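Local coordinates for uncharacterized protein lp_2219 (Lactobacillus plantarum, PDB 3HFQ) that is of unknown function but adopts the seven-bladed beta-propeller fold of the lactonase family, which makes a lactone-hydrolysing role possible but unproven, at residues A242-R246 with P288-L293; G186-H191 with L203-S208; V303-D308 with P332-V337. The protein carries 1 engineered substitution. The contacts are given in a common frame with arbitrary orientation. Residue numbers count along the deposited sequence, not the author numbering.

In the fold
The chain is a ring of seven four-stranded antiparallel blades, and the three contacts sample consecutive blades and the joints between them. Contact 2 lies within one blade, pairing strands 189-194 and 200-205; contact 1 joins the innermost strands of the next two blades; contact 3 carries on to strand 334-339 of the closing blade. Centres of contacts 1 and 2 are 13 Å apart, with Ala242 N 3.2 Å from Glu206 O. Those of contacts 1 and 3 are 11 Å apart, linked by Asp290 OD2 to Val337 N at 2.7 Å. The phosphate, probably from crystallisation, is bound in contact 2, while Arg289 of contact 1 makes a long, weak ion pair with it.

Contact 1 of 3, residues A242-R246 with P288-L293; sequences AAAIR and PRDFDL
Two strand segments run nearly parallel, their N-to-C directions 13° apart and their axes 6.5 Å apart at closest approach, wider than the spacing of paired strands. No backbone-to-backbone hydrogen bond crosses the gap, so side chains fill it. The CA atoms of Ala243 and Arg289 lie 5.5 Å apart, those of Ala244 and Asp290 5.2 Å, and those of Arg246 and Asp292 6.7 Å. Ala243 departs from extended geometry (phi/psi -130/-87), whereas Ala244 to Arg246 are regular.

Small residues let the backbones come close: Ala243 CB lies 3.5 Å from Arg289 O. The apolar contact is Ala244 CB with Phe291 CE1, 3.7 Å. Phe291 takes the p rotamer (chi1 71°), which brings its ring edge to Ala244 O, with CE1 3.5 Å away; CE2 meets Arg246 CG at 3.5 Å. The arrangement is the blade-to-blade interface of a beta-propeller: 241-247 and 290-293 are the innermost strands of successive blades, lying side by side near the centre of the ring.

The polar part centres on Arg246, whose side chain (chi1 and chi2 both m, chi3 t) reaches across the joint. Its NE donates to Phe291 O at 2.8 Å, NH2 weakly to it at 3.2 Å. NH2 also forms a salt bridge with Asp290 OD1 at 3.1 Å, its hydrogen bond weak. Water 1 lies 2.7 Å from both Arg246 NH2 and Asp290 OD2, the latter also accepting from Val337 N. Asp292 OD1, over one face of the guanidinium and 3.5 Å from Arg246 NE, completes a three-residue salt-bridge network by charge alone and accepts from Leu293 N at 2.7 Å.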
loop_
_atom_site.group_PDB
_atom_site.type_symbol
_atom_site.label_atom_id
_atom_site.label_comp_id
_atom_site.label_asym_id
_atom_site.label_seq_id
_atom_site.Cartn_x
_atom_site.Cartn_y
_atom_site.Cartn_z
ATOM N N ALA A 242 10.206 2.052 -7.089
ATOM C CA ALA A 242 9.963 1.668 -5.702
ATOM C C ALA A 242 8.448 1.510 -5.579
ATOM O O ALA A 242 7.700 2.143 -6.323
ATOM C CB ALA A 242 10.480 2.745 -4.757
ATOM N N ALA A 243 7.986 0.671 -4.656
ATOM C CA ALA A 243 6.548 0.451 -4.524
ATOM C C ALA A 243 5.981 0.588 -3.116
ATOM O O ALA A 243 5.511 1.660 -2.727
ATOM C CB ALA A 243 6.183 -0.923 -5.100
ATOM N N ALA A 244 6.008 -0.507 -2.361
ATOM C CA ALA A 244 5.473 -0.516 -1.004
ATOM C C ALA A 244 6.502 -0.088 0.027
ATOM O O ALA A 244 7.704 -0.254 -0.177
ATOM C CB ALA A 244 4.950 -1.904 -0.665
ATOM N N ILE A 245 6.024 0.462 1.136
ATOM C CA ILE A 245 6.907 0.904 2.208
ATOM C C ILE A 245 6.255 0.563 3.549
ATOM O O ILE A 245 5.076 0.845 3.769
ATOM C CB ILE A 245 7.203 2.428 2.085
ATOM C CG1 ILE A 245 8.219 2.858 3.146
ATOM C CG2 ILE A 245 5.919 3.230 2.190
ATOM C CD1 ILE A 245 8.831 4.228 2.869
ATOM N N ARG A 246 7.023 -0.071 4.432
ATOM C CA ARG A 246 6.513 -0.490 5.739
ATOM C C ARG A 246 7.470 -0.126 6.869
ATOM O O ARG A 246 8.672 -0.009 6.660
ATOM C CB ARG A 246 6.311 -2.004 5.759
ATOM C CG ARG A 246 5.484 -2.550 4.611
ATOM C CD ARG A 246 4.009 -2.229 4.778
ATOM N NE ARG A 246 3.216 -2.924 3.770
ATOM C CZ ARG A 246 1.899 -2.814 3.643
ATOM N NH1 ARG A 246 1.213 -2.028 4.467
ATOM N NH2 ARG A 246 1.269 -3.498 2.696
ATOM N N PRO A 288 8.152 -6.921 -7.258
ATOM C CA PRO A 288 7.533 -7.014 -5.931
ATOM C C PRO A 288 6.755 -5.727 -5.623
ATOM O O PRO A 288 7.293 -4.785 -5.033
ATOM C CB PRO A 288 8.733 -7.206 -5.004
ATOM C CG PRO A 288 9.833 -6.454 -5.725
ATOM C CD PRO A 288 9.623 -6.900 -7.150
ATOM N N ARG A 289 5.484 -5.706 -6.014
ATOM C CA ARG A 289 4.625 -4.540 -5.818
ATOM C C ARG A 289 4.135 -4.339 -4.385
ATOM O O ARG A 289 3.776 -3.226 -4.003
ATOM C CB ARG A 289 3.436 -4.620 -6.781
ATOM C CG ARG A 289 2.509 -3.410 -6.771
ATOM C CD ARG A 289 1.697 -3.366 -8.061
ATOM N NE ARG A 289 0.536 -2.485 -7.966
ATOM C CZ ARG A 289 0.073 -1.750 -8.969
ATOM N NH1 ARG A 289 0.677 -1.780 -10.149
ATOM N NH2 ARG A 289 -1.002 -0.990 -8.798
ATOM N N ASP A 290 4.110 -5.403 -3.589
ATOM C CA ASP A 290 3.678 -5.263 -2.202
ATOM C C ASP A 290 4.271 -6.353 -1.321
ATOM O O ASP A 290 4.690 -7.405 -1.804
ATOM C CB ASP A 290 2.145 -5.289 -2.101
ATOM C CG ASP A 290 1.637 -4.771 -0.758
ATOM O OD1 ASP A 290 2.345 -3.960 -0.125
ATOM O OD2 ASP A 290 0.521 -5.158 -0.343
ATOM N N PHE A 291 4.297 -6.078 -0.024
ATOM C CA PHE A 291 4.819 -6.996 0.976
ATOM C C PHE A 291 4.412 -6.416 2.321
ATOM O O PHE A 291 3.939 -5.286 2.388
ATOM C CB PHE A 291 6.352 -7.055 0.913
ATOM C CG PHE A 291 7.034 -5.803 1.417
ATOM C CD1 PHE A 291 7.191 -4.691 0.589
ATOM C CD2 PHE A 291 7.474 -5.719 2.739
ATOM C CE1 PHE A 291 7.767 -3.518 1.067
ATOM C CE2 PHE A 291 8.053 -4.544 3.229
ATOM C CZ PHE A 291 8.200 -3.441 2.388
ATOM N N ASP A 292 4.586 -7.188 3.388
ATOM C CA ASP A 292 4.288 -6.691 4.723
ATOM C C ASP A 292 4.841 -7.636 5.773
ATOM O O ASP A 292 5.100 -8.808 5.494
ATOM C CB ASP A 292 2.779 -6.516 4.934
ATOM C CG ASP A 292 2.456 -5.619 6.127
ATOM O OD1 ASP A 292 3.386 -4.966 6.658
ATOM O OD2 ASP A 292 1.272 -5.553 6.527
ATOM N N LEU A 293 5.050 -7.109 6.973
ATOM C CA LEU A 293 5.531 -7.914 8.083
ATOM C C LEU A 293 4.282 -8.600 8.611
ATOM O O LEU A 293 3.181 -8.070 8.463
ATOM C CB LEU A 293 6.122 -7.027 9.187
ATOM C CG LEU A 293 7.509 -6.403 8.997
ATOM C CD1 LEU A 293 7.509 -5.440 7.819
ATOM C CD2 LEU A 293 7.894 -5.675 10.280
HETATM O O HOH W 1 -1.091 -4.222 1.598
#

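Contact 2 of 3, residues G186-H191 with L203-S208; sequences GFGPRH and LAGELS. With PO4 (phosphate ion), chain C.
Glycine on both sides of this hairpin makes room that a side chain would fill: a CB on Gly205 would stand 2.8 Å from Phe187 CZ, and one on Gly188 only 2.4 Å from Leu207 CG. Gly188 also has positive phi (63/59), turning the chain into strand 189-194. Phe187, with chi1 t, brings CE1 to 3.4 Å from Gly205 CA and 3.7 Å from Leu203 CD2; Pro189 CB meets Leu203 CD1 at 3.9 Å.

The segments form the open end of the hairpin between the first and second strands of a propeller blade. They cross at 128°, with axes 4.7 Å apart at closest approach. Pro189 and Gly205 are an antiparallel non-hydrogen-bonded pair, CA atoms 4.2 Å apart. Arg190 and His191 both face Ala204, the pattern of a classic beta bulge, Arg190 (phi/psi -124/-65) in first position: Arg190 N donates to Ala204 O (2.9 Å) and Ala204 N to His191 O (2.8 Å). Beyond the strand end, Glu206 N makes a weak bond to Gly188 O at 2.8 Å.

Arg190 is extended (chi1 to chi3 all t) and bends at chi4, -83°. Its NE forms a salt bridge with Glu206 OE1 at 3.1 Å; Glu206 is more strongly paired with Arg259. Phosphate O2 accepts from Arg190 NE (2.8 Å) and NH2 (2.9 Å), and His144 and Arg259 also bind the ion. Glu206 OE1 is 2.6 Å from phosphate O3, so one of these acid groups probably carries a proton. The phosphate probably comes from the crystallisation liquor, but its arginine and histidine ligands are consistent with a pocket that accepts anionic groups.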
loop_
_atom_site.group_PDB
_atom_site.type_symbol
_atom_site.label_atom_id
_atom_site.label_comp_id
_atom_site.label_asym_id
_atom_site.label_seq_id
_atom_site.Cartn_x
_atom_site.Cartn_y
_atom_site.Cartn_z
ATOM N N GLY A 186 9.965 15.115 -10.611
ATOM C CA GLY A 186 10.381 13.776 -10.997
ATOM C C GLY A 186 10.528 12.785 -9.853
ATOM O O GLY A 186 10.884 11.623 -10.071
ATOM N N PHE A 187 10.263 13.236 -8.634
ATOM C CA PHE A 187 10.368 12.369 -7.465
ATOM C C PHE A 187 9.388 11.207 -7.597
ATOM O O PHE A 187 9.729 10.062 -7.298
ATOM C CB PHE A 187 10.081 13.167 -6.186
ATOM C CG PHE A 187 10.240 12.368 -4.916
ATOM C CD1 PHE A 187 9.140 11.769 -4.309
ATOM C CD2 PHE A 187 11.495 12.212 -4.329
ATOM C CE1 PHE A 187 9.284 11.027 -3.133
ATOM C CE2 PHE A 187 11.654 11.473 -3.158
ATOM C CZ PHE A 187 10.545 10.878 -2.556
ATOM N N GLY A 188 8.176 11.512 -8.058
ATOM C CA GLY A 188 7.153 10.492 -8.235
ATOM C C GLY A 188 6.732 9.813 -6.944
ATOM O O GLY A 188 6.847 8.590 -6.829
ATOM N N PRO A 189 6.223 10.572 -5.958
ATOM C CA PRO A 189 5.788 10.020 -4.668
ATOM C C PRO A 189 4.660 9.006 -4.849
ATOM O O PRO A 189 3.759 9.218 -5.654
ATOM C CB PRO A 189 5.350 11.260 -3.898
ATOM C CG PRO A 189 4.781 12.130 -4.994
ATOM C CD PRO A 189 5.824 11.988 -6.084
ATOM N N ARG A 190 4.701 7.921 -4.084
ATOM C CA ARG A 190 3.700 6.867 -4.230
ATOM C C ARG A 190 2.955 6.527 -2.944
ATOM O O ARG A 190 1.741 6.728 -2.851
ATOM C CB ARG A 190 4.379 5.612 -4.789
ATOM C CG ARG A 190 3.432 4.505 -5.260
ATOM C CD ARG A 190 4.250 3.322 -5.779
ATOM N NE ARG A 190 3.427 2.268 -6.367
ATOM C CZ ARG A 190 2.814 1.309 -5.678
ATOM N NH1 ARG A 190 2.922 1.253 -4.354
ATOM N NH2 ARG A 190 2.097 0.394 -6.320
ATOM N N HIS A 191 3.686 5.995 -1.966
ATOM C CA HIS A 191 3.122 5.614 -0.670
ATOM C C HIS A 191 3.979 6.191 0.453
ATOM O O HIS A 191 5.134 6.558 0.238
ATOM C CB HIS A 191 3.119 4.088 -0.485
ATOM C CG HIS A 191 2.009 3.376 -1.207
ATOM N ND1 HIS A 191 1.671 2.068 -0.910
ATOM C CD2 HIS A 191 1.187 3.767 -2.195
ATOM C CE1 HIS A 191 0.680 1.693 -1.695
ATOM N NE2 HIS A 191 0.360 2.697 -2.488
ATOM N N LEU A 203 8.318 8.724 2.952
ATOM C CA LEU A 203 7.667 8.722 1.648
ATOM C C LEU A 203 8.465 8.021 0.557
ATOM O O LEU A 203 9.624 8.353 0.306
ATOM C CB LEU A 203 7.406 10.175 1.242
ATOM C CG LEU A 203 6.834 10.508 -0.133
ATOM C CD1 LEU A 203 5.359 10.136 -0.198
ATOM C CD2 LEU A 203 7.018 12.001 -0.389
ATOM N N ALA A 204 7.837 7.059 -0.104
ATOM C CA ALA A 204 8.514 6.334 -1.166
ATOM C C ALA A 204 8.347 7.057 -2.496
ATOM O O ALA A 204 7.238 7.430 -2.877
ATOM C CB ALA A 204 7.970 4.915 -1.264
ATOM N N GLY A 205 9.469 7.272 -3.178
ATOM C CA GLY A 205 9.452 7.921 -4.472
ATOM C C GLY A 205 9.618 6.832 -5.513
ATOM O O GLY A 205 10.721 6.339 -5.737
ATOM N N GLU A 206 8.516 6.451 -6.143
ATOM C CA GLU A 206 8.543 5.393 -7.142
ATOM C C GLU A 206 9.482 5.642 -8.313
ATOM O O GLU A 206 10.382 4.846 -8.577
ATOM C CB GLU A 206 7.138 5.151 -7.705
ATOM C CG GLU A 206 7.118 4.105 -8.817
ATOM C CD GLU A 206 5.764 3.963 -9.484
ATOM O OE1 GLU A 206 4.763 3.773 -8.765
ATOM O OE2 GLU A 206 5.705 4.030 -10.731
ATOM N N LEU A 207 9.267 6.755 -9.004
ATOM C CA LEU A 207 10.038 7.096 -10.195
ATOM C C LEU A 207 11.522 7.401 -10.005
ATOM O O LEU A 207 12.322 7.182 -10.917
ATOM C CB LEU A 207 9.354 8.264 -10.913
ATOM C CG LEU A 207 7.850 8.076 -11.156
ATOM C CD1 LEU A 207 7.270 9.330 -11.797
ATOM C CD2 LEU A 207 7.604 6.856 -12.045
ATOM N N SER A 208 11.896 7.892 -8.829
ATOM C CA SER A 208 13.290 8.231 -8.562
ATOM C C SER A 208 13.999 7.204 -7.682
ATOM O O SER A 208 15.186 7.351 -7.385
ATOM C CB SER A 208 13.364 9.602 -7.894
ATOM O OG SER A 208 12.627 9.599 -6.680
HETATM P P PO4 C . 2.253 2.068 -10.199
HETATM O O1 PO4 C . 2.787 1.406 -11.524
HETATM O O2 PO4 C . 2.936 1.386 -8.954
HETATM O O3 PO4 C . 2.584 3.611 -10.206
HETATM O O4 PO4 C . 0.691 1.870 -10.101
#

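Contact 3 of 3, residues V303-D308 with P332-V337; sequences VNQNTD and PEGVCV
This is an interblade contact at the ring closure of the propeller: the end of the second strand of one blade, with the turn after it, packs against the start of strand 334-339, innermost in the next. One direct hydrogen bond crosses it, from Glu333 N to Asp308 OD2 (2.7 Å, 163°). Asp308 (phi/psi 53/41) and Glu333 (51/36) both adopt left-handed backbone conformations, with Asp308 CA 4.5 Å from Pro332 CA. Farther along, Gln305 CA makes a CH...O contact with Gly334 O at 3.3 Å, and Gln305 CG reaches Val335 CG1 at 3.5 Å. Val303 CG1 packs on Val337 CG2 at 3.7 Å. Two waters bridge the seam: water 2 lies 2.7 Å from Val303 O and 2.6 Å from Gly334 O, water 3 2.8 Å from Asn304 O and, weakly, 3.1 Å from Gly334 N. On its other side, strand 334-339 pairs with strand 2-9, where Val335 and Cys336 both face Gly8 in a classic beta bulge, so the C-terminal strand completes the N-terminal blade.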
loop_
_atom_site.group_PDB
_atom_site.type_symbol
_atom_site.label_atom_id
_atom_site.label_comp_id
_atom_site.label_asym_id
_atom_site.label_seq_id
_atom_site.Cartn_x
_atom_site.Cartn_y
_atom_site.Cartn_z
ATOM N N VAL A 303 5.048 -10.462 -2.489
ATOM C CA VAL A 303 4.478 -11.102 -3.671
ATOM C C VAL A 303 5.082 -10.456 -4.901
ATOM O O VAL A 303 5.289 -9.246 -4.932
ATOM C CB VAL A 303 2.934 -10.971 -3.750
ATOM C CG1 VAL A 303 2.288 -11.806 -2.667
ATOM C CG2 VAL A 303 2.513 -9.510 -3.633
ATOM N N ASN A 304 5.377 -11.277 -5.906
ATOM C CA ASN A 304 5.958 -10.801 -7.152
ATOM C C ASN A 304 4.912 -10.875 -8.250
ATOM O O ASN A 304 4.411 -11.949 -8.581
ATOM C CB ASN A 304 7.177 -11.648 -7.514
ATOM C CG ASN A 304 8.283 -11.532 -6.488
ATOM O OD1 ASN A 304 8.964 -10.510 -6.406
ATOM N ND2 ASN A 304 8.458 -12.577 -5.684
ATOM N N GLN A 305 4.606 -9.713 -8.812
ATOM C CA GLN A 305 3.601 -9.551 -9.852
ATOM C C GLN A 305 3.797 -10.333 -11.150
ATOM O O GLN A 305 2.880 -11.018 -11.608
ATOM C CB GLN A 305 3.468 -8.056 -10.172
ATOM C CG GLN A 305 2.436 -7.705 -11.221
ATOM C CD GLN A 305 2.357 -6.206 -11.482
ATOM O OE1 GLN A 305 1.643 -5.761 -12.376
ATOM N NE2 GLN A 305 3.091 -5.425 -10.699
ATOM N N ASN A 306 4.985 -10.243 -11.738
ATOM C CA ASN A 306 5.239 -10.898 -13.020
ATOM C C ASN A 306 5.600 -12.382 -13.016
ATOM O O ASN A 306 5.474 -13.045 -14.047
ATOM C CB ASN A 306 6.314 -10.126 -13.798
ATOM C CG ASN A 306 5.909 -8.692 -14.089
ATOM O OD1 ASN A 306 4.724 -8.370 -14.144
ATOM N ND2 ASN A 306 6.895 -7.830 -14.297
ATOM N N THR A 307 6.040 -12.913 -11.880
ATOM C CA THR A 307 6.409 -14.322 -11.818
ATOM C C THR A 307 5.419 -15.182 -11.035
ATOM O O THR A 307 5.652 -16.370 -10.816
ATOM C CB THR A 307 7.829 -14.494 -11.249
ATOM O OG1 THR A 307 7.983 -13.672 -10.085
ATOM C CG2 THR A 307 8.869 -14.082 -12.297
ATOM N N ASP A 308 4.312 -14.574 -10.620
ATOM C CA ASP A 308 3.261 -15.289 -9.908
ATOM C C ASP A 308 3.733 -16.062 -8.682
ATOM O O ASP A 308 3.283 -17.182 -8.450
ATOM C CB ASP A 308 2.574 -16.274 -10.859
ATOM C CG ASP A 308 2.066 -15.610 -12.118
ATOM O OD1 ASP A 308 2.353 -16.131 -13.217
ATOM O OD2 ASP A 308 1.380 -14.574 -12.014
ATOM N N PRO A 332 -1.105 -16.203 -8.318
ATOM C CA PRO A 332 -1.226 -15.568 -9.633
ATOM C C PRO A 332 -1.389 -14.052 -9.668
ATOM O O PRO A 332 -2.304 -13.500 -9.061
ATOM C CB PRO A 332 -2.415 -16.299 -10.259
ATOM C CG PRO A 332 -3.251 -16.658 -9.079
ATOM C CD PRO A 332 -2.220 -17.138 -8.082
ATOM N N GLU A 333 -0.483 -13.396 -10.388
ATOM C CA GLU A 333 -0.517 -11.948 -10.562
ATOM C C GLU A 333 -0.639 -11.183 -9.242
ATOM O O GLU A 333 -1.290 -10.142 -9.187
ATOM C CB GLU A 333 -1.691 -11.578 -11.479
ATOM C CG GLU A 333 -1.757 -12.390 -12.775
ATOM C CD GLU A 333 -2.944 -12.009 -13.650
ATOM O OE1 GLU A 333 -3.021 -10.838 -14.075
ATOM O OE2 GLU A 333 -3.797 -12.881 -13.911
ATOM N N GLY A 334 -0.004 -11.691 -8.189
ATOM C CA GLY A 334 -0.079 -11.048 -6.884
ATOM C C GLY A 334 0.492 -9.644 -6.787
ATOM O O GLY A 334 1.626 -9.406 -7.204
ATOM N N VAL A 335 -0.286 -8.720 -6.219
ATOM C CA VAL A 335 0.148 -7.331 -6.069
ATOM C C VAL A 335 -0.256 -6.667 -4.744
ATOM O O VAL A 335 -0.068 -5.462 -4.565
ATOM C CB VAL A 335 -0.377 -6.455 -7.228
ATOM C CG1 VAL A 335 0.292 -6.872 -8.536
ATOM C CG2 VAL A 335 -1.899 -6.586 -7.341
ATOM N N CYS A 336 -0.820 -7.442 -3.824
ATOM C CA CYS A 336 -1.212 -6.901 -2.521
ATOM C C CYS A 336 -1.157 -7.980 -1.456
ATOM O O CYS A 336 -1.650 -9.088 -1.656
ATOM C CB CYS A 336 -2.624 -6.306 -2.571
ATOM S SG CYS A 336 -3.182 -5.567 -0.996
ATOM N N VAL A 337 -0.542 -7.647 -0.325
ATOM C CA VAL A 337 -0.418 -8.573 0.796
ATOM C C VAL A 337 -1.188 -7.984 1.964
ATOM O O VAL A 337 -0.859 -6.914 2.467
ATOM C CB VAL A 337 1.053 -8.759 1.209
ATOM C CG1 VAL A 337 1.129 -9.564 2.504
ATOM C CG2 VAL A 337 1.808 -9.464 0.105
HETATM O O HOH W 2 3.539 -7.790 -6.394
HETATM O O HOH W 3 2.449 -13.109 -6.944
#